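Local coordinates for protein glutathione S-transferase 2 (Heligmosomoides polygyrus, PDB 1TW9) that probably transfers glutathione to electrophilic compounds, displacing a halide from substrates of the RX type, as a sigma-like glutathione transferase, at residues A[19-24]-A[156-161]. Numbering follows the deposited sequence.
Sequences RQVFAL and VDLLVA. Unlike the reference sequence in segment 19-24: V21 (reference Ile).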
loop_
_atom_site.group_PDB
_atom_site.type_symbol
_atom_site.label_atom_id
_atom_site.label_comp_id
_atom_site.label_asym_id
_atom_site.label_seq_id
_atom_site.Cartn_x
_atom_site.Cartn_y
_atom_site.Cartn_z
ATOM N N ARG A 19 -13.237 3.913 8.929
ATOM C CA ARG A 19 -14.537 4.223 9.515
ATOM C C ARG A 19 -15.620 3.960 8.545
ATOM O O ARG A 19 -16.702 3.459 8.885
ATOM C CB ARG A 19 -14.580 5.678 9.998
ATOM C CG ARG A 19 -13.570 6.005 11.083
ATOM C CD ARG A 19 -13.935 7.372 11.666
ATOM N NE ARG A 19 -12.906 7.888 12.595
ATOM C CZ ARG A 19 -12.052 8.849 12.284
ATOM N NH1 ARG A 19 -12.070 9.412 11.075
ATOM N NH2 ARG A 19 -11.228 9.282 13.211
ATOM N N GLN A 20 -15.368 4.279 7.271
ATOM C CA GLN A 20 -16.383 4.023 6.276
ATOM C C GLN A 20 -16.554 2.507 5.908
ATOM O O GLN A 20 -17.646 2.082 5.581
ATOM C CB GLN A 20 -16.195 4.884 5.088
ATOM C CG GLN A 20 -16.376 6.340 5.410
ATOM C CD GLN A 20 -16.369 7.238 4.248
ATOM O OE1 GLN A 20 -16.440 6.755 3.102
ATOM N NE2 GLN A 20 -16.282 8.530 4.497
ATOM N N VAL A 21 -15.480 1.722 5.998
ATOM C CA VAL A 21 -15.597 0.269 5.844
ATOM C C VAL A 21 -16.485 -0.283 6.955
ATOM O O VAL A 21 -17.367 -1.066 6.733
ATOM C CB VAL A 21 -14.233 -0.398 5.794
ATOM C CG1 VAL A 21 -14.376 -1.893 5.816
ATOM C CG2 VAL A 21 -13.518 0.043 4.450
ATOM N N PHE A 22 -16.196 0.148 8.162
ATOM C CA PHE A 22 -17.011 -0.272 9.293
ATOM C C PHE A 22 -18.477 0.075 9.066
ATOM O O PHE A 22 -19.381 -0.719 9.317
ATOM C CB PHE A 22 -16.538 0.417 10.591
ATOM C CG PHE A 22 -15.309 -0.275 11.281
ATOM C CD1 PHE A 22 -15.288 -1.654 11.503
ATOM C CD2 PHE A 22 -14.182 0.460 11.611
ATOM C CE1 PHE A 22 -14.207 -2.232 12.123
ATOM C CE2 PHE A 22 -13.123 -0.134 12.252
ATOM C CZ PHE A 22 -13.126 -1.473 12.497
ATOM N N ALA A 23 -18.724 1.311 8.610
ATOM C CA ALA A 23 -20.085 1.792 8.379
ATOM C C ALA A 23 -20.731 0.901 7.350
ATOM O O ALA A 23 -21.880 0.460 7.539
ATOM C CB ALA A 23 -20.107 3.260 7.915
ATOM N N LEU A 24 -20.038 0.678 6.229
ATOM C CA LEU A 24 -20.551 -0.136 5.134
ATOM C C LEU A 24 -20.919 -1.549 5.567
ATOM O O LEU A 24 -21.841 -2.162 5.026
ATOM C CB LEU A 24 -19.476 -0.273 4.059
ATOM C CG LEU A 24 -19.723 0.154 2.655
ATOM C CD1 LEU A 24 -18.747 -0.581 1.785
ATOM C CD2 LEU A 24 -21.188 0.202 2.159
ATOM N N VAL A 156 -11.574 0.948 -2.106
ATOM C CA VAL A 156 -10.946 2.036 -2.946
ATOM C C VAL A 156 -12.048 2.947 -3.506
ATOM O O VAL A 156 -11.838 4.147 -3.662
ATOM C CB VAL A 156 -9.989 1.571 -4.062
ATOM C CG1 VAL A 156 -10.764 0.920 -5.261
ATOM C CG2 VAL A 156 -9.126 2.739 -4.507
ATOM N N ASP A 157 -13.246 2.439 -3.797
ATOM C CA ASP A 157 -14.374 3.331 -4.123
ATOM C C ASP A 157 -14.620 4.353 -2.985
ATOM O O ASP A 157 -14.796 5.549 -3.232
ATOM C CB ASP A 157 -15.653 2.562 -4.319
ATOM C CG ASP A 157 -15.659 1.728 -5.535
ATOM O OD1 ASP A 157 -15.386 2.236 -6.683
ATOM O OD2 ASP A 157 -16.000 0.493 -5.388
ATOM N N LEU A 158 -14.648 3.871 -1.754
ATOM C CA LEU A 158 -14.764 4.705 -0.565
ATOM C C LEU A 158 -13.655 5.730 -0.441
ATOM O O LEU A 158 -13.939 6.907 -0.114
ATOM C CB LEU A 158 -14.860 3.912 0.784
ATOM C CG LEU A 158 -15.940 2.887 0.906
ATOM C CD1 LEU A 158 -15.764 2.075 2.111
ATOM C CD2 LEU A 158 -17.240 3.525 0.844
ATOM N N LEU A 159 -12.412 5.329 -0.666
ATOM C CA LEU A 159 -11.278 6.211 -0.494
ATOM C C LEU A 159 -11.337 7.338 -1.571
ATOM O O LEU A 159 -11.145 8.515 -1.245
ATOM C CB LEU A 159 -10.050 5.344 -0.664
ATOM C CG LEU A 159 -8.700 5.975 -0.516
ATOM C CD1 LEU A 159 -8.531 6.463 0.914
ATOM C CD2 LEU A 159 -7.621 5.023 -0.876
ATOM N N VAL A 160 -11.569 6.938 -2.811
ATOM C CA VAL A 160 -11.638 7.903 -3.924
ATOM C C VAL A 160 -12.789 8.872 -3.762
ATOM O O VAL A 160 -12.546 10.121 -3.832
ATOM C CB VAL A 160 -11.586 7.216 -5.287
ATOM C CG1 VAL A 160 -11.777 8.254 -6.447
ATOM C CG2 VAL A 160 -10.175 6.538 -5.464
ATOM N N ALA A 161 -13.997 8.358 -3.470
ATOM C CA ALA A 161 -15.202 9.171 -3.417
ATOM C C ALA A 161 -15.052 10.188 -2.286
ATOM O O ALA A 161 -15.432 11.333 -2.409
ATOM C CB ALA A 161 -16.450 8.319 -3.186
HETATM O O HOH W 1 -12.993 6.889 2.760
#
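L158 holds its CG anti to its own carbonyl carbon, beside the backbone N (chi1 -55°), and meets Q20, whose CG takes the same position (chi1 -65°) and whose chain is extended beyond CG, so that the two side chains run past each other in opposite directions. The Q20 amide oxygen OE1 thereby comes alongside the leucine, 4.0 Å from L158 CB, while L158 CD1 reaches the helix backbone at 3.9 Å from Q20 C. The same methyl is shared by two further residues. V21 crosses L158 at about a right angle and offers its CG2, 3.8 Å from L158 CD1; L24, one helical turn after Q20, brings its CD1 to 4.0 Å from L158 CD1. L158 is thus the single residue of 156-161 that meets the other helix, packing against Q20, V21 and L24.

No direct hydrogen bond joins the segments. One water lies 3.5 Å from Q20 OE1, a weak and long bond, and is also weakly bonded to L158 O. At the amide's other end, Q20 NE2 hydrogen-bonds to E16 and, across the domain boundary, to E162. I188 and I194 also pack on L158.

The axes of the short segments approach to 10.2 Å at 126°, and a modest 179 Å² is buried, both sides together. Helix 16-24 belongs to the thioredoxin-like N-terminal domain and helix 155-170 to the all-helical C-terminal domain, which makes this part of the interdomain interface of the GST fold. Direct contact between 19-24 and 156-161 is therefore mainly apolar, centred on one leucine methyl and edged by a water weakly bonded to both helices, while their polar link runs from Q20 to E162.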